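Local coordinates for protein putative glycoside hydrolase (PDB 3HBZ) that is of unproven function but binds calcium and, as a putative glycoside hydrolase, may play a role in carbohydrate metabolism, at residues Glu247-Val252 with Ser263-Ser268; Thr200-Pro205 with Asp240-Met245; Ala10-Cys15 with Asn31-Phe36; Gln73-Ala78 with Phe82-Tyr87. All blocks are in the same frame, centred on the assembly; numbering follows the deposited sequence. Where two conformers were deposited one is given.

Contact 1. Residues Glu247-Val252 with Ser263-Ser268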
# COMPACT_ATOMS: atom_id res chain seq x y z
N GLU A 247 -13.57 3.17 -11.19
CA GLU A 247 -13.43 2.43 -12.41
C GLU A 247 -12.02 2.65 -13.03
O GLU A 247 -11.58 3.79 -13.19
CB GLU A 247 -14.49 2.89 -13.40
CG GLU A 247 -14.43 2.09 -14.69
CD GLU A 247 -15.58 2.41 -15.65
OE1 GLU A 247 -16.51 3.14 -15.25
OE2 GLU A 247 -15.55 1.88 -16.79
N THR A 248 -11.35 1.56 -13.38
CA THR A 248 -10.04 1.64 -14.01
C THR A 248 -10.20 1.74 -15.53
O THR A 248 -11.26 1.48 -16.06
CB THR A 248 -9.17 0.42 -13.66
OG1 THR A 248 -9.86 -0.77 -14.01
CG2 THR A 248 -8.86 0.38 -12.17
N SER A 249 -9.15 2.19 -16.20
CA SER A 249 -9.10 2.19 -17.65
C SER A 249 -7.64 2.21 -18.04
O SER A 249 -6.76 2.25 -17.19
CB SER A 249 -9.76 3.45 -18.19
OG SER A 249 -9.02 4.58 -17.71
N GLU A 250 -7.40 2.22 -19.34
CA GLU A 250 -6.07 2.34 -19.89
C GLU A 250 -5.39 3.59 -19.36
O GLU A 250 -4.26 3.51 -18.92
CB GLU A 250 -6.12 2.34 -21.44
CG GLU A 250 -4.80 1.90 -22.07
CD GLU A 250 -4.77 2.07 -23.60
OE1 GLU A 250 -5.85 2.13 -24.23
OE2 GLU A 250 -3.65 2.16 -24.16
N SER A 251 -6.09 4.73 -19.33
CA SER A 251 -5.48 5.97 -18.79
C SER A 251 -5.48 6.10 -17.26
O SER A 251 -4.70 6.89 -16.70
CB SER A 251 -6.16 7.18 -19.39
OG SER A 251 -7.55 6.98 -19.43
N VAL A 252 -6.33 5.33 -16.56
CA VAL A 252 -6.43 5.42 -15.11
C VAL A 252 -6.33 4.03 -14.53
O VAL A 252 -7.37 3.36 -14.32
CB VAL A 252 -7.76 6.06 -14.66
CG1 VAL A 252 -7.73 6.28 -13.13
CG2 VAL A 252 -8.06 7.39 -15.44
N SER A 263 -11.06 12.30 -8.66
CA SER A 263 -11.02 11.72 -10.00
C SER A 263 -12.41 11.49 -10.57
O SER A 263 -13.26 10.95 -9.89
CB SER A 263 -10.31 10.37 -9.99
OG SER A 263 -10.46 9.74 -11.27
N PRO A 264 -12.64 11.85 -11.83
CA PRO A 264 -13.97 11.56 -12.40
C PRO A 264 -14.24 10.06 -12.50
O PRO A 264 -15.37 9.67 -12.72
CB PRO A 264 -13.92 12.19 -13.82
CG PRO A 264 -12.61 12.87 -13.95
CD PRO A 264 -11.75 12.61 -12.73
N ASN A 265 -13.22 9.23 -12.32
CA ASN A 265 -13.44 7.78 -12.32
C ASN A 265 -14.04 7.24 -11.03
O ASN A 265 -14.44 6.06 -10.99
CB ASN A 265 -12.12 7.03 -12.64
CG ASN A 265 -11.73 7.19 -14.10
OD1 ASN A 265 -11.75 8.30 -14.60
ND2 ASN A 265 -11.45 6.08 -14.80
N LEU A 266 -14.08 8.07 -9.98
CA LEU A 266 -14.64 7.62 -8.67
C LEU A 266 -16.10 7.28 -8.83
O LEU A 266 -16.82 7.99 -9.55
CB LEU A 266 -14.50 8.73 -7.62
CG LEU A 266 -13.10 8.83 -7.03
CD1 LEU A 266 -12.89 10.17 -6.36
CD2 LEU A 266 -12.82 7.69 -6.01
N VAL A 267 -16.53 6.18 -8.21
CA VAL A 267 -17.95 5.86 -8.15
C VAL A 267 -18.52 5.92 -6.73
O VAL A 267 -19.70 6.19 -6.56
CB VAL A 267 -18.28 4.51 -8.86
CG1 VAL A 267 -17.91 4.60 -10.34
CG2 VAL A 267 -17.56 3.33 -8.18
N SER A 268 -17.67 5.75 -5.71
CA SER A 268 -18.13 5.64 -4.34
C SER A 268 -17.02 6.03 -3.36
O SER A 268 -15.83 5.82 -3.63
CB SER A 268 -18.62 4.21 -4.08
OG SER A 268 -19.17 4.11 -2.79
O HOH W 1 -16.66 6.18 -13.67
O HOH W 2 -10.75 6.43 -17.86

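Contact 2. Residues Thr200-Pro205 with Asp240-Met245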
# COMPACT_ATOMS: atom_id res chain seq x y z
N THR A 200 1.91 7.09 -3.51
CA THR A 200 0.86 6.27 -2.90
C THR A 200 -0.18 5.91 -3.94
O THR A 200 -1.08 6.70 -4.24
CB THR A 200 0.20 6.99 -1.69
OG1 THR A 200 -0.27 8.25 -2.11
CG2 THR A 200 1.20 7.24 -0.58
N LYS A 201 -0.08 4.68 -4.47
CA LYS A 201 -0.98 4.21 -5.48
C LYS A 201 -2.09 3.43 -4.82
O LYS A 201 -1.87 2.37 -4.28
CB LYS A 201 -0.26 3.36 -6.51
CG LYS A 201 0.77 4.17 -7.33
CD LYS A 201 1.44 3.34 -8.41
CE LYS A 201 2.12 4.24 -9.47
NZ LYS A 201 3.02 3.50 -10.43
N PHE A 202 -3.29 3.98 -4.87
CA PHE A 202 -4.42 3.47 -4.13
C PHE A 202 -5.30 2.57 -4.98
O PHE A 202 -5.86 2.99 -6.01
CB PHE A 202 -5.31 4.63 -3.65
CG PHE A 202 -4.63 5.62 -2.72
CD1 PHE A 202 -3.88 5.19 -1.62
CD2 PHE A 202 -4.79 7.00 -2.91
CE1 PHE A 202 -3.28 6.10 -0.73
CE2 PHE A 202 -4.20 7.92 -2.00
CZ PHE A 202 -3.46 7.48 -0.93
N GLY A 203 -5.45 1.33 -4.51
CA GLY A 203 -6.56 0.47 -4.93
C GLY A 203 -6.13 -0.83 -5.58
O GLY A 203 -5.12 -0.86 -6.27
N LEU A 204 -6.93 -1.88 -5.40
CA LEU A 204 -6.77 -3.11 -6.12
C LEU A 204 -8.15 -3.56 -6.60
O LEU A 204 -9.18 -3.08 -6.10
CB LEU A 204 -6.12 -4.17 -5.23
CG LEU A 204 -4.61 -4.00 -4.91
CD1 LEU A 204 -4.12 -5.10 -3.90
CD2 LEU A 204 -3.79 -3.99 -6.18
N PRO A 205 -8.19 -4.49 -7.56
CA PRO A 205 -9.51 -4.87 -8.11
C PRO A 205 -10.42 -5.52 -7.08
O PRO A 205 -9.94 -6.27 -6.22
CB PRO A 205 -9.14 -5.84 -9.23
CG PRO A 205 -7.77 -5.42 -9.63
CD PRO A 205 -7.09 -5.07 -8.33
N ASP A 240 -7.44 10.43 9.53
CA ASP A 240 -8.41 10.18 8.45
C ASP A 240 -8.49 8.68 8.22
O ASP A 240 -7.49 7.94 8.36
CB ASP A 240 -8.00 10.91 7.17
CG ASP A 240 -9.18 11.20 6.24
OD1 ASP A 240 -10.35 10.88 6.51
OD2 ASP A 240 -8.89 11.78 5.19
N ILE A 241 -9.71 8.24 7.93
CA ILE A 241 -10.00 6.86 7.60
C ILE A 241 -11.02 6.91 6.47
O ILE A 241 -12.07 7.53 6.62
CB ILE A 241 -10.64 6.11 8.81
CG1 ILE A 241 -9.73 6.21 10.04
CG2 ILE A 241 -10.97 4.64 8.39
CD1 ILE A 241 -10.29 5.65 11.39
N TYR A 242 -10.69 6.31 5.33
CA TYR A 242 -11.55 6.40 4.20
C TYR A 242 -11.37 5.21 3.27
O TYR A 242 -10.44 4.41 3.45
CB TYR A 242 -11.37 7.73 3.51
CG TYR A 242 -10.01 8.02 2.88
CD1 TYR A 242 -9.77 7.72 1.54
CD2 TYR A 242 -9.02 8.63 3.60
CE1 TYR A 242 -8.55 8.04 0.92
CE2 TYR A 242 -7.75 8.92 3.01
CZ TYR A 242 -7.54 8.64 1.66
OH TYR A 242 -6.33 8.96 1.05
N ALA A 243 -12.30 5.07 2.33
CA ALA A 243 -12.26 4.05 1.29
C ALA A 243 -12.87 4.63 0.03
O ALA A 243 -13.74 5.52 0.11
CB ALA A 243 -12.99 2.75 1.71
N ILE A 244 -12.36 4.20 -1.12
CA ILE A 244 -12.84 4.67 -2.43
C ILE A 244 -13.02 3.45 -3.34
O ILE A 244 -12.38 2.42 -3.17
CB ILE A 244 -11.90 5.69 -3.05
CG1 ILE A 244 -10.47 5.12 -3.20
CG2 ILE A 244 -11.85 6.96 -2.22
CD1 ILE A 244 -9.44 6.10 -3.82
N MSE A 245 -13.96 3.57 -4.26
CA MSE A 245 -14.17 2.64 -5.35
C MSE A 245 -14.16 3.49 -6.62
O MSE A 245 -14.84 4.54 -6.70
CB MSE A 245 -15.51 1.97 -5.24
CG MSE A 245 -15.66 0.80 -6.17
SE MSE A 245 -17.41 0.12 -6.07
CE MSE A 245 -17.11 -1.55 -7.08

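Contact 3. Residues Ala10-Cys15 with Asn31-Phe36. With NA (sodium ion), chain E; CAC (cacodylate ion), chain G.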
# COMPACT_ATOMS: atom_id res chain seq x y z
N ALA A 10 21.52 -5.55 -9.91
CA ALA A 10 20.67 -5.56 -11.03
C ALA A 10 19.22 -6.02 -10.70
O ALA A 10 18.94 -6.89 -9.85
CB ALA A 10 21.27 -6.37 -12.11
N ASP A 11 18.30 -5.36 -11.37
CA ASP A 11 16.91 -5.41 -11.04
C ASP A 11 16.10 -6.14 -12.09
O ASP A 11 16.45 -6.15 -13.27
CB ASP A 11 16.37 -4.00 -10.90
CG ASP A 11 17.11 -3.20 -9.83
OD1 ASP A 11 17.43 -3.73 -8.75
OD2 ASP A 11 17.41 -2.06 -10.09
N ILE A 12 14.98 -6.68 -11.64
CA ILE A 12 13.86 -6.96 -12.51
C ILE A 12 13.13 -5.65 -12.68
O ILE A 12 12.70 -5.08 -11.71
CB ILE A 12 12.90 -7.97 -11.88
CG1 ILE A 12 13.60 -9.35 -11.78
CG2 ILE A 12 11.64 -8.09 -12.72
CD1 ILE A 12 12.75 -10.43 -11.05
N LEU A 13 12.98 -5.21 -13.92
CA LEU A 13 12.36 -3.91 -14.22
C LEU A 13 10.92 -4.04 -14.63
O LEU A 13 10.20 -3.08 -14.58
CB LEU A 13 13.14 -3.17 -15.31
CG LEU A 13 14.59 -2.84 -14.94
CD1 LEU A 13 15.28 -2.30 -16.20
CD2 LEU A 13 14.60 -1.81 -13.77
N SER A 14 10.49 -5.22 -15.07
CA SER A 14 9.07 -5.46 -15.39
C SER A 14 8.77 -6.93 -15.38
O SER A 14 9.68 -7.75 -15.45
CB SER A 14 8.68 -4.88 -16.78
OG SER A 14 9.23 -5.64 -17.88
N CYS A 15 7.48 -7.23 -15.33
CA CYS A 15 7.00 -8.63 -15.29
C CYS A 15 5.73 -8.70 -16.07
O CYS A 15 4.88 -7.84 -15.90
CB CYS A 15 6.68 -9.02 -13.86
SG CYS A 15 6.18 -10.70 -13.65
N ASN A 31 12.83 -6.51 -3.67
CA ASN A 31 13.13 -7.95 -3.67
C ASN A 31 11.88 -8.84 -3.84
O ASN A 31 11.94 -10.03 -3.52
CB ASN A 31 13.87 -8.36 -2.36
CG ASN A 31 15.24 -7.67 -2.18
OD1 ASN A 31 15.32 -6.55 -1.63
ND2 ASN A 31 16.34 -8.37 -2.57
N SER A 32 10.77 -8.28 -4.29
CA SER A 32 9.54 -9.04 -4.45
C SER A 32 8.72 -8.53 -5.60
O SER A 32 8.78 -7.32 -5.97
CB SER A 32 8.70 -9.04 -3.16
OG SER A 32 8.08 -7.78 -2.93
N ILE A 33 8.00 -9.46 -6.19
CA ILE A 33 6.97 -9.18 -7.19
C ILE A 33 5.67 -9.89 -6.79
O ILE A 33 5.71 -11.05 -6.43
CB ILE A 33 7.38 -9.66 -8.55
CG1 ILE A 33 8.78 -9.11 -8.90
CG2 ILE A 33 6.31 -9.21 -9.62
CD1 ILE A 33 9.24 -9.31 -10.31
N ASN A 34 4.54 -9.16 -6.82
CA ASN A 34 3.20 -9.73 -6.65
C ASN A 34 2.47 -9.56 -7.98
O ASN A 34 2.31 -8.44 -8.48
CB ASN A 34 2.41 -9.06 -5.50
CG ASN A 34 2.82 -9.58 -4.09
OD1 ASN A 34 3.93 -9.38 -3.65
ND2 ASN A 34 1.91 -10.26 -3.42
N ILE A 35 2.06 -10.68 -8.54
CA ILE A 35 1.37 -10.76 -9.82
C ILE A 35 -0.09 -11.11 -9.50
O ILE A 35 -0.35 -12.00 -8.71
CB ILE A 35 1.96 -11.90 -10.67
CG1 ILE A 35 3.45 -11.60 -10.97
CG2 ILE A 35 1.17 -12.10 -11.98
CD1 ILE A 35 4.26 -12.74 -11.61
N PHE A 36 -1.05 -10.41 -10.09
CA PHE A 36 -2.47 -10.64 -9.81
C PHE A 36 -3.22 -11.20 -11.02
O PHE A 36 -3.22 -10.61 -12.11
CB PHE A 36 -3.16 -9.33 -9.36
CG PHE A 36 -2.58 -8.73 -8.09
CD1 PHE A 36 -1.41 -7.99 -8.13
CD2 PHE A 36 -3.21 -8.91 -6.87
CE1 PHE A 36 -0.90 -7.42 -7.00
CE2 PHE A 36 -2.69 -8.33 -5.71
CZ PHE A 36 -1.52 -7.63 -5.78
NA NA E . 19.10 -2.01 -7.96
AS CAC G . 11.77 -5.09 0.02
O1 CAC G . 11.32 -6.12 -1.30
O2 CAC G . 11.59 -3.48 -0.67
C1 CAC G . 10.34 -5.24 1.35
C2 CAC G . 13.60 -5.35 0.75
O HOH W 3 18.47 -3.02 -5.56
O HOH W 4 17.32 -0.91 -7.79

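Contact 4. Residues Gln73-Ala78 with Phe82-Tyr87. With CA (calcium ion), chain C; CAC (cacodylate ion), chain F.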
# COMPACT_ATOMS: atom_id res chain seq x y z
N GLN A 73 11.32 -18.26 -6.04
CA GLN A 73 12.46 -17.34 -6.02
C GLN A 73 13.27 -17.37 -7.32
O GLN A 73 13.50 -18.43 -7.91
CB GLN A 73 13.42 -17.67 -4.87
CG GLN A 73 12.81 -17.52 -3.47
CD GLN A 73 13.86 -17.53 -2.40
OE1 GLN A 73 15.05 -17.63 -2.69
NE2 GLN A 73 13.43 -17.40 -1.16
N TYR A 74 13.72 -16.20 -7.73
CA TYR A 74 14.64 -16.03 -8.83
C TYR A 74 15.83 -15.21 -8.37
O TYR A 74 15.68 -14.29 -7.57
CB TYR A 74 13.99 -15.23 -9.97
CG TYR A 74 12.76 -15.85 -10.65
CD1 TYR A 74 11.54 -15.89 -10.01
CD2 TYR A 74 12.82 -16.33 -11.95
CE1 TYR A 74 10.40 -16.40 -10.65
CE2 TYR A 74 11.70 -16.85 -12.59
CZ TYR A 74 10.49 -16.87 -11.94
OH TYR A 74 9.38 -17.39 -12.56
N THR A 75 16.99 -15.49 -8.93
CA THR A 75 18.19 -14.69 -8.66
C THR A 75 18.66 -13.97 -9.93
O THR A 75 18.87 -14.59 -10.96
CB THR A 75 19.32 -15.62 -8.10
OG1 THR A 75 18.87 -16.13 -6.86
CG2 THR A 75 20.63 -14.90 -7.87
N VAL A 76 18.84 -12.67 -9.82
CA VAL A 76 19.37 -11.82 -10.86
C VAL A 76 20.84 -11.56 -10.50
O VAL A 76 21.17 -11.18 -9.37
CB VAL A 76 18.61 -10.52 -10.95
CG1 VAL A 76 19.17 -9.62 -12.02
CG2 VAL A 76 17.09 -10.79 -11.19
N THR A 77 21.71 -11.81 -11.47
CA THR A 77 23.12 -11.54 -11.36
C THR A 77 23.46 -10.43 -12.33
O THR A 77 23.09 -10.52 -13.51
CB THR A 77 23.94 -12.78 -11.72
OG1 THR A 77 23.52 -13.86 -10.88
CG2 THR A 77 25.46 -12.50 -11.56
N ALA A 78 24.16 -9.41 -11.82
CA ALA A 78 24.66 -8.34 -12.67
C ALA A 78 25.67 -8.85 -13.65
O ALA A 78 26.21 -9.97 -13.50
CB ALA A 78 25.25 -7.16 -11.85
N PHE A 82 29.34 -10.42 -9.88
CA PHE A 82 29.52 -10.26 -8.42
C PHE A 82 28.19 -9.92 -7.74
O PHE A 82 27.77 -10.60 -6.82
CB PHE A 82 30.56 -9.15 -8.23
CG PHE A 82 30.87 -8.81 -6.79
CD1 PHE A 82 31.67 -9.64 -6.01
CD2 PHE A 82 30.42 -7.62 -6.23
CE1 PHE A 82 31.98 -9.29 -4.69
CE2 PHE A 82 30.71 -7.28 -4.95
CZ PHE A 82 31.51 -8.10 -4.17
N TRP A 83 27.52 -8.86 -8.19
CA TRP A 83 26.30 -8.42 -7.53
C TRP A 83 25.14 -9.32 -7.93
O TRP A 83 24.94 -9.58 -9.11
CB TRP A 83 25.95 -6.96 -7.88
CG TRP A 83 26.99 -6.00 -7.44
CD1 TRP A 83 27.91 -5.40 -8.23
CD2 TRP A 83 27.25 -5.55 -6.09
NE1 TRP A 83 28.75 -4.60 -7.47
CE2 TRP A 83 28.37 -4.69 -6.16
CE3 TRP A 83 26.66 -5.79 -4.85
CZ2 TRP A 83 28.86 -4.02 -5.04
CZ3 TRP A 83 27.16 -5.16 -3.75
CH2 TRP A 83 28.26 -4.28 -3.83
N LYS A 84 24.38 -9.79 -6.94
CA LYS A 84 23.22 -10.66 -7.16
C LYS A 84 22.05 -10.18 -6.30
O LYS A 84 22.26 -9.54 -5.28
CB LYS A 84 23.53 -12.12 -6.79
CG LYS A 84 24.69 -12.72 -7.55
CD LYS A 84 24.94 -14.18 -7.12
CE LYS A 84 25.61 -15.00 -8.29
NZ LYS A 84 25.89 -16.38 -7.82
N LYS A 85 20.83 -10.43 -6.70
CA LYS A 85 19.71 -10.09 -5.86
C LYS A 85 18.69 -11.19 -6.01
O LYS A 85 18.38 -11.58 -7.12
CB LYS A 85 19.07 -8.75 -6.29
CG LYS A 85 18.51 -7.98 -5.12
CD LYS A 85 17.34 -7.01 -5.45
CE LYS A 85 17.61 -6.07 -6.58
NZ LYS A 85 16.70 -4.86 -6.48
N LYS A 86 18.10 -11.61 -4.91
CA LYS A 86 17.04 -12.59 -4.94
C LYS A 86 15.70 -11.89 -4.88
O LYS A 86 15.49 -11.01 -4.06
CB LYS A 86 17.17 -13.54 -3.73
CG LYS A 86 16.80 -14.97 -4.00
CD LYS A 86 17.58 -15.96 -3.05
CE LYS A 86 17.25 -15.75 -1.56
NZ LYS A 86 17.97 -16.70 -0.61
N TYR A 87 14.79 -12.30 -5.76
CA TYR A 87 13.42 -11.84 -5.72
C TYR A 87 12.53 -13.01 -5.39
O TYR A 87 12.77 -14.11 -5.90
CB TYR A 87 13.02 -11.32 -7.08
CG TYR A 87 13.51 -9.95 -7.46
CD1 TYR A 87 14.76 -9.77 -8.03
CD2 TYR A 87 12.68 -8.84 -7.36
CE1 TYR A 87 15.19 -8.51 -8.41
CE2 TYR A 87 13.10 -7.58 -7.76
CZ TYR A 87 14.34 -7.43 -8.32
OH TYR A 87 14.78 -6.19 -8.68
CA CA C . 22.98 -9.18 -3.15
AS CAC F . 26.32 -10.16 -3.40
O1 CAC F . 24.93 -9.26 -3.96
O2 CAC F . 26.37 -11.85 -3.83
C1 CAC F . 27.88 -9.14 -3.96
C2 CAC F . 26.28 -10.19 -1.43
O HOH W 5 23.19 -11.59 -2.63
O HOH W 6 20.82 -8.73 -2.37

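Contact 1. Residues Glu247-Val252 with Ser263-Ser268
Glu247 and Asn265 face each other across the mouth of the connection between the antiparallel strands 240-247 and 266-271, their CA atoms 5.4 Å apart, with Glu247 N donating to Asn265 O at 3.0 Å. Asn265 sits within a type I beta turn running from Ser263 to Leu266, just before a classic beta bulge in which Val267 and Ser268 both face Met245. The return bond of the Glu247-Asn265 pair comes from a side chain: Asn265 ND2 donates to Glu247 O at 2.8 Å, with an N-H...O angle of 166°. The acceptor lies in the plane of the Asn265 amide, whereas the amide nitrogen is tilted from the carbonyl plane of Glu247. A chi1 of -72° sets Asn265 CG opposite its own carbonyl carbon and turns the amide toward the other segment. Val252 meets this amide from the opposite direction, its CG2 methyl 3.7 Å from Asn265 ND2. Within the loop, Ser249 OG accepts from Val252 N in an ST motif, and a water accepts a further hydrogen bond from Asn265 ND2. Glu247 sends its extended side chain elsewhere, to a salt bridge with Lys300. On the turn itself, Ser263 OG forms an ST turn that holds the base of the asparagine, accepting from Asn265 N at 3.0 Å.

Contact 2. Residues Thr200-Pro205 with Asp240-Met245
Phe202 from strand 200-205 meets Tyr242 and Ile244 from strand 240-247 in the buried interior of the putative carbohydrate metabolism domain, a fold built largely of antiparallel strands. No hydrogen bond joins the two segments; both strands pair instead with strand 306-313, and the contact is made by side chains alone. The apolar part is the approach of Ile244, whose CD1 reaches Phe202 CB at 4.4 Å, a loose van der Waals contact at the root of the phenylalanine. The aromatic part involves the far end of that ring. The side chains of Phe202 and Tyr242 run at about a right angle, and Tyr242 OH approaches the phenyl ring obliquely, 3.8 Å from Phe202 CZ. With chi1 at 65°, Tyr242 CG lies between its backbone N and carbonyl carbon, and the length of the phenol carries the hydroxyl across to the other strand. Further aromatic neighbours extend the packing: Phe183 meets Phe202 edge-to-face, and Phe261 meets the Tyr242 ring. A polar group also belongs to this environment, since Tyr246 OH hydrogen-bonds to Phe202 O. Within its own segment, the Phe202 ring lies beneath a backbone carbonyl, with Thr200 O 3.8 Å above the ring plane and over its centre.

Contact 3. Residues Ala10-Cys15 with Asn31-Phe36
Ile12 and Cys15 of strand 12-16 pack against Ile33 and Ile35 of strand 32-36, joining two sheets through their side chains. The strand segments run nearly parallel, at 8°, but their axes stay 9.2 Å apart, a face-to-face spacing of sheets with no hydrogen bond between the segments. The tight part is wholly apolar. Ile12 and Ile33 are crossed obliquely, with Ile12 CG2 3.6 Å from Ile33 CD1 and the CD1 methyls of the two residues also in contact. Farther along, Cys15 SG, placed opposite its backbone N by a chi1 of -176°, reaches Ile35 CD1 at 3.5 Å. Phe50 covers Ile12 and Cys15 from strand 49-52, while Val76 adds to the packing around Ile12.

The other end is looser and polar. Asn31 points its backbone N at a cacodylate ion, probably from the crystallisation liquor, to which Thr29 also bonds. Near the start of strand 12-16, Asp11 grips a sodium ion with both carboxylate oxygens, joined by Asn7 and two waters. Lys85 also donates to Asp11 OD1, which would be expected to stabilise the negative charge beside the metal. The two grips are slightly unequal: Asp11 OD1 lies 2.5 Å from the sodium ion and Asp11 OD2 2.7 Å.

Contact 4. Residues Gln73-Ala78 with Phe82-Tyr87
Val76 O accepts a hydrogen bond from Lys85 N at 2.8 Å and a CA-H...O contact from Lys84 CA at 3.1 Å, within the beta hairpin of strands 72-77 and 84-92. Paired backbone bonds continue along it: Tyr74 with Tyr87 and Val76 with Lys85 are antiparallel hydrogen-bonded pairs, and Ala78 N donates to Trp83 O. Near the turn, Lys84 O binds a calcium ion at 2.3 Å. Glu9 completes the protein part of the site, while two waters and a cacodylate oxygen supply the other ligands. The same cacodylate oxygen accepts a hydrogen bond from Lys84 N. Carbon C1 of the cacodylate, probably acquired from the crystallisation liquor, lies 3.5 Å above the plane of the Phe82 ring.

On the face carrying the threonines, Thr77 and Lys84 lie side by side, the lysine extended so that its CE comes 3.5 Å from Thr77 OG1. Lys86, bent at chi3 (62°), brings its aliphatic chain past the side-chain amide oxygen OE1 of Gln73. The other face is more buried. There Val76 CG2 approaches the Tyr87 ring obliquely, 4.1 Å from Tyr87 CD1. Lys85 NZ, whose main partner is Asp11, donates to Tyr87 OH at 3.2 Å, and that hydroxyl is also hydrogen-bonded to Ile12 N. Calcium coordination thus uses the backbone carbonyl of Lys84, not its ammonium group, and the flanking interstrand bonds probably fix the backbone that presents it.

How the contacts relate
Contacts 3 and 4 belong to the N-terminal part of the chain and share a sheet in which strands 32-36 and 84-92 are neighbours; a salt bridge and the Tyr87 hydroxyl tie them together. Contacts 1 and 2 lie within the putative carbohydrate metabolism domain: contact 2 uses strand 240-247, and contact 1 the loop that leaves it together with the start of the neighbouring strand 266-271. Contact 2 is buried and aromatic, contact 1 a polar surface closure. Contacts 3 and 4 both have a metal ion at one end, sodium and calcium respectively, but apolar side chains hold contact 3 and backbone pairing contact 4. Leu204 and Phe36 pack together, bringing contacts 2 and 3 into touch.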